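PDB 1VK9: conserved hypothetical protein TM1506 from Thermotoga maritima, which is of unknown function but has a cytidine deaminase-like fold and binds zinc ions in the crystal. Local coordinates for residues Pro84-Leu97 with Gln105-Leu117. Numbering follows the deposited sequence.
Sequences PDHIHAKVISKPAL and QSFSYDEKIPFVL. With ZN (zinc ion), chain E.
S108 OG sits between two histidine rings. It accepts from H88 ND1 at 2.8 Å, in that ring's plane. It is also hydrogen-bonded to H86 NE2 at 2.7 Å. The other ring nitrogen, H86 ND1, is hydrogen-bonded to S106 OG at 2.8 Å. F107 CA lies over one face of the H86 ring, a CH-pi contact.

The H88 side chain can be followed outward. CB and CG pack beside S108 OG. CG is anti to the backbone N (chi1 180°), which brings the ring toward the neighbouring strand, with ND1 at S108 OG. CE1 passes near D110 OD1. At the tip, NE2 binds zinc at 2.1 Å. D110 OD2 and a water also bind this zinc. The ring and carboxylate planes stand 65° apart.

Strand 86-93, helix 94-102 and strand 107-109 form a beta-alpha-beta unit with parallel strands, in the sheet of the cytidine deaminase-like fold. Strand 111-113 carries the pairing on. The chains turn a corner at K90-V91 and D110, where E111 N to K90 O is weak; I92 N to E111 O follows. On the helix side, I92 CG2 lies over the Y109 ring face, 4.0 Å from its centroid. L97 CD1 meets Y109 CE1, and L97 CG meets F107 CZ.

At the start of the strands, Q105 NE2 donates to P84 O (2.9 Å, 170°) from above the carbonyl plane and also to S106 O. Its CG touches I87 CD1. With an alanine here, P84 O would probably lose this donor and I87 CD1 would be less covered. S93 is the N-cap of helix 94-102; its OG accepts weakly from A96 N and is hydrogen-bonded to E128.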
loop_
_atom_site.group_PDB
_atom_site.type_symbol
_atom_site.label_atom_id
_atom_site.label_comp_id
_atom_site.label_asym_id
_atom_site.label_seq_id
_atom_site.Cartn_x
_atom_site.Cartn_y
_atom_site.Cartn_z
ATOM N N PRO A 84 -5.488 -6.440 -1.446
ATOM C CA PRO A 84 -4.427 -7.340 -1.912
ATOM C C PRO A 84 -4.240 -8.479 -0.885
ATOM O O PRO A 84 -4.622 -8.303 0.272
ATOM C CB PRO A 84 -3.208 -6.424 -1.966
ATOM C CG PRO A 84 -3.480 -5.377 -0.951
ATOM C CD PRO A 84 -4.950 -5.165 -0.927
ATOM N N ASP A 85 -3.687 -9.614 -1.299
ATOM C CA ASP A 85 -3.461 -10.739 -0.406
ATOM C C ASP A 85 -2.399 -10.326 0.637
ATOM O O ASP A 85 -2.545 -10.612 1.842
ATOM C CB ASP A 85 -2.980 -11.989 -1.178
ATOM C CG ASP A 85 -4.003 -12.535 -2.214
ATOM O OD1 ASP A 85 -5.081 -11.936 -2.466
ATOM O OD2 ASP A 85 -3.784 -13.591 -2.847
ATOM N N HIS A 86 -1.351 -9.630 0.196
ATOM C CA HIS A 86 -0.288 -9.231 1.091
ATOM C C HIS A 86 0.319 -7.916 0.615
ATOM O O HIS A 86 0.410 -7.688 -0.599
ATOM C CB HIS A 86 0.756 -10.332 1.122
ATOM C CG HIS A 86 1.899 -10.088 2.061
ATOM N ND1 HIS A 86 1.908 -10.550 3.358
ATOM C CD2 HIS A 86 3.103 -9.497 1.866
ATOM C CE1 HIS A 86 3.052 -10.223 3.935
ATOM N NE2 HIS A 86 3.794 -9.583 3.051
ATOM N N ILE A 87 0.714 -7.050 1.554
ATOM C CA ILE A 87 1.480 -5.854 1.225
ATOM C C ILE A 87 2.835 -5.988 1.905
ATOM O O ILE A 87 2.903 -6.232 3.115
ATOM C CB ILE A 87 0.772 -4.595 1.738
ATOM C CG1 ILE A 87 -0.643 -4.502 1.172
ATOM C CG2 ILE A 87 1.569 -3.342 1.403
ATOM C CD1 ILE A 87 -1.568 -3.634 1.986
ATOM N N HIS A 88 3.911 -5.863 1.126
ATOM C CA HIS A 88 5.258 -5.799 1.678
ATOM C C HIS A 88 5.754 -4.384 1.531
ATOM O O HIS A 88 5.867 -3.890 0.425
ATOM C CB HIS A 88 6.231 -6.736 0.962
ATOM C CG HIS A 88 7.627 -6.673 1.510
ATOM N ND1 HIS A 88 7.955 -7.133 2.767
ATOM C CD2 HIS A 88 8.773 -6.180 0.984
ATOM C CE1 HIS A 88 9.245 -6.945 2.987
ATOM N NE2 HIS A 88 9.768 -6.370 1.919
ATOM N N ALA A 89 6.042 -3.749 2.657
ATOM C CA ALA A 89 6.508 -2.374 2.703
ATOM C C ALA A 89 7.991 -2.369 3.048
ATOM O O ALA A 89 8.400 -2.966 4.052
ATOM C CB ALA A 89 5.720 -1.598 3.758
ATOM N N LYS A 90 8.811 -1.705 2.238
ATOM C CA LYS A 90 10.228 -1.607 2.576
ATOM C C LYS A 90 10.374 -0.768 3.854
ATOM O O LYS A 90 11.131 -1.121 4.752
ATOM C CB LYS A 90 11.054 -1.071 1.409
ATOM C CG LYS A 90 12.524 -0.872 1.740
ATOM C CD LYS A 90 13.330 -0.536 0.500
ATOM C CE LYS A 90 14.728 -0.101 0.884
ATOM N NZ LYS A 90 15.697 -0.637 -0.092
ATOM N N VAL A 91 9.621 0.326 3.930
ATOM C CA VAL A 91 9.469 1.101 5.153
ATOM C C VAL A 91 7.977 1.343 5.367
ATOM O O VAL A 91 7.279 1.745 4.429
ATOM C CB VAL A 91 10.132 2.506 5.057
ATOM C CG1 VAL A 91 10.007 3.239 6.377
ATOM C CG2 VAL A 91 11.546 2.416 4.688
ATOM N N ILE A 92 7.506 1.122 6.594
ATOM C CA ILE A 92 6.132 1.419 6.987
ATOM C C ILE A 92 6.103 2.378 8.174
ATOM O O ILE A 92 6.927 2.275 9.084
ATOM C CB ILE A 92 5.404 0.112 7.342
ATOM C CG1 ILE A 92 3.906 0.327 7.457
ATOM C CG2 ILE A 92 5.937 -0.502 8.644
ATOM C CD1 ILE A 92 3.111 -0.970 7.338
ATOM N N SER A 93 5.158 3.311 8.182
ATOM C CA SER A 93 5.023 4.202 9.327
ATOM C C SER A 93 4.106 3.565 10.347
ATOM O O SER A 93 3.265 2.737 10.000
ATOM C CB SER A 93 4.481 5.558 8.906
ATOM O OG SER A 93 3.083 5.499 8.732
ATOM N N LYS A 94 4.272 3.958 11.606
ATOM C CA LYS A 94 3.483 3.440 12.711
ATOM C C LYS A 94 1.966 3.585 12.506
ATOM O O LYS A 94 1.247 2.649 12.807
ATOM C CB LYS A 94 3.921 4.086 14.028
ATOM C CG LYS A 94 3.516 3.331 15.278
ATOM C CD LYS A 94 4.202 3.933 16.494
ATOM C CE LYS A 94 3.199 4.558 17.460
ATOM N NZ LYS A 94 3.847 5.631 18.247
ATOM N N PRO A 95 1.468 4.739 12.039
ATOM C CA PRO A 95 0.049 4.873 11.736
ATOM C C PRO A 95 -0.417 3.823 10.748
ATOM O O PRO A 95 -1.460 3.216 10.984
ATOM C CB PRO A 95 -0.041 6.270 11.133
ATOM C CG PRO A 95 1.058 7.037 11.799
ATOM C CD PRO A 95 2.168 6.026 11.839
ATOM N N ALA A 96 0.352 3.587 9.689
ATOM C CA ALA A 96 -0.017 2.593 8.692
ATOM C C ALA A 96 -0.065 1.203 9.317
ATOM O O ALA A 96 -1.062 0.495 9.178
ATOM C CB ALA A 96 0.915 2.640 7.480
ATOM N N LEU A 97 0.969 0.835 10.050
ATOM C CA LEU A 97 1.011 -0.483 10.669
ATOM C C LEU A 97 -0.210 -0.695 11.569
ATOM O O LEU A 97 -0.834 -1.760 11.550
ATOM C CB LEU A 97 2.330 -0.656 11.448
ATOM C CG LEU A 97 2.658 -1.924 12.250
ATOM C CD1 LEU A 97 4.159 -2.012 12.428
ATOM C CD2 LEU A 97 2.001 -1.919 13.637
ATOM N N GLN A 105 -5.301 -6.974 7.638
ATOM C CA GLN A 105 -4.627 -7.122 6.349
ATOM C C GLN A 105 -3.282 -7.811 6.582
ATOM O O GLN A 105 -2.617 -7.555 7.583
ATOM C CB GLN A 105 -4.404 -5.763 5.729
ATOM C CG GLN A 105 -3.449 -5.744 4.584
ATOM C CD GLN A 105 -4.053 -6.281 3.295
ATOM O OE1 GLN A 105 -5.159 -5.912 2.924
ATOM N NE2 GLN A 105 -3.321 -7.147 2.608
ATOM N N SER A 106 -2.885 -8.694 5.673
ATOM C CA SER A 106 -1.603 -9.384 5.795
ATOM C C SER A 106 -0.512 -8.511 5.211
ATOM O O SER A 106 -0.627 -8.025 4.084
ATOM C CB SER A 106 -1.646 -10.711 5.072
ATOM O OG SER A 106 -0.343 -11.174 4.856
ATOM N N PHE A 107 0.538 -8.277 5.984
ATOM C CA PHE A 107 1.574 -7.368 5.511
ATOM C C PHE A 107 2.912 -7.678 6.191
ATOM O O PHE A 107 2.936 -8.333 7.211
ATOM C CB PHE A 107 1.148 -5.903 5.720
ATOM C CG PHE A 107 1.189 -5.467 7.160
ATOM C CD1 PHE A 107 0.095 -5.697 7.998
ATOM C CD2 PHE A 107 2.333 -4.851 7.683
ATOM C CE1 PHE A 107 0.133 -5.321 9.347
ATOM C CE2 PHE A 107 2.382 -4.476 9.022
ATOM C CZ PHE A 107 1.273 -4.706 9.866
ATOM N N SER A 108 4.010 -7.223 5.603
ATOM C CA SER A 108 5.324 -7.417 6.186
ATOM C C SER A 108 6.115 -6.164 5.886
ATOM O O SER A 108 5.725 -5.411 4.991
ATOM C CB SER A 108 6.009 -8.664 5.608
ATOM O OG SER A 108 6.068 -8.593 4.197
ATOM N N TYR A 109 7.204 -5.932 6.629
ATOM C CA TYR A 109 7.987 -4.711 6.459
ATOM C C TYR A 109 9.470 -4.893 6.765
ATOM O O TYR A 109 9.848 -5.821 7.462
ATOM C CB TYR A 109 7.400 -3.550 7.276
ATOM C CG TYR A 109 7.297 -3.778 8.783
ATOM C CD1 TYR A 109 6.141 -4.371 9.326
ATOM C CD2 TYR A 109 8.330 -3.390 9.663
ATOM C CE1 TYR A 109 6.009 -4.607 10.678
ATOM C CE2 TYR A 109 8.204 -3.612 11.039
ATOM C CZ TYR A 109 7.026 -4.222 11.529
ATOM O OH TYR A 109 6.817 -4.455 12.865
ATOM N N ASP A 110 10.320 -4.028 6.225
ATOM C CA ASP A 110 11.747 -4.129 6.510
ATOM C C ASP A 110 12.126 -3.196 7.661
ATOM O O ASP A 110 12.889 -3.582 8.529
ATOM C CB ASP A 110 12.587 -3.896 5.250
ATOM C CG ASP A 110 12.248 -4.893 4.141
ATOM O OD1 ASP A 110 12.051 -6.091 4.472
ATOM O OD2 ASP A 110 12.120 -4.586 2.914
ATOM N N GLU A 111 11.567 -1.987 7.680
ATOM C CA GLU A 111 11.854 -0.979 8.697
ATOM C C GLU A 111 10.524 -0.359 9.097
ATOM O O GLU A 111 9.630 -0.234 8.262
ATOM C CB GLU A 111 12.813 0.109 8.159
ATOM C CG GLU A 111 13.217 1.104 9.248
ATOM C CD GLU A 111 14.093 2.294 8.810
ATOM O OE1 GLU A 111 14.576 2.289 7.664
ATOM O OE2 GLU A 111 14.321 3.239 9.643
ATOM N N LYS A 112 10.391 0.018 10.369
ATOM C CA LYS A 112 9.193 0.708 10.881
ATOM C C LYS A 112 9.659 2.094 11.293
ATOM O O LYS A 112 10.767 2.230 11.765
ATOM C CB LYS A 112 8.650 -0.093 12.056
ATOM C CG LYS A 112 7.521 0.449 12.887
ATOM C CD LYS A 112 7.547 -0.363 14.205
ATOM C CE LYS A 112 6.641 0.207 15.293
ATOM N NZ LYS A 112 6.066 -0.897 16.136
ATOM N N ILE A 113 8.867 3.134 11.054
ATOM C CA ILE A 113 9.227 4.495 11.499
ATOM C C ILE A 113 8.009 5.204 12.119
ATOM O O ILE A 113 6.893 4.851 11.791
ATOM C CB ILE A 113 9.839 5.305 10.337
ATOM C CG1 ILE A 113 8.850 5.449 9.170
ATOM C CG2 ILE A 113 11.139 4.678 9.887
ATOM C CD1 ILE A 113 9.246 6.539 8.176
ATOM N N PRO A 114 8.188 6.176 13.015
ATOM C CA PRO A 114 7.037 6.882 13.636
ATOM C C PRO A 114 6.003 7.486 12.672
ATOM O O PRO A 114 4.799 7.363 12.938
ATOM C CB PRO A 114 7.707 7.994 14.446
ATOM C CG PRO A 114 8.988 7.386 14.804
ATOM C CD PRO A 114 9.466 6.670 13.543
ATOM N N PHE A 115 6.480 8.132 11.603
ATOM C CA PHE A 115 5.647 8.716 10.539
ATOM C C PHE A 115 6.490 9.031 9.283
ATOM O O PHE A 115 7.683 9.316 9.384
ATOM C CB PHE A 115 4.903 9.978 11.027
ATOM C CG PHE A 115 5.797 11.020 11.667
ATOM C CD1 PHE A 115 6.605 11.866 10.883
ATOM C CD2 PHE A 115 5.822 11.168 13.045
ATOM C CE1 PHE A 115 7.426 12.824 11.481
ATOM C CE2 PHE A 115 6.656 12.121 13.658
ATOM C CZ PHE A 115 7.462 12.954 12.875
ATOM N N VAL A 116 5.850 8.983 8.119
ATOM C CA VAL A 116 6.488 9.259 6.843
ATOM C C VAL A 116 6.978 10.692 6.833
ATOM O O VAL A 116 6.335 11.569 7.393
ATOM C CB VAL A 116 5.502 9.068 5.684
ATOM C CG1 VAL A 116 6.139 9.468 4.343
ATOM C CG2 VAL A 116 4.964 7.622 5.649
ATOM N N LEU A 117 8.125 10.930 6.205
ATOM C CA LEU A 117 8.747 12.249 6.264
ATOM C C LEU A 117 8.647 13.043 4.960
ATOM O O LEU A 117 8.534 12.476 3.871
ATOM C CB LEU A 117 10.206 12.143 6.712
ATOM C CG LEU A 117 10.573 11.270 7.911
ATOM C CD1 LEU A 117 12.074 11.135 7.999
ATOM C CD2 LEU A 117 10.035 11.873 9.194
HETATM ZN ZN ZN E . 11.739 -5.850 1.618
HETATM O O HOH W 1 11.828 -4.316 0.025
#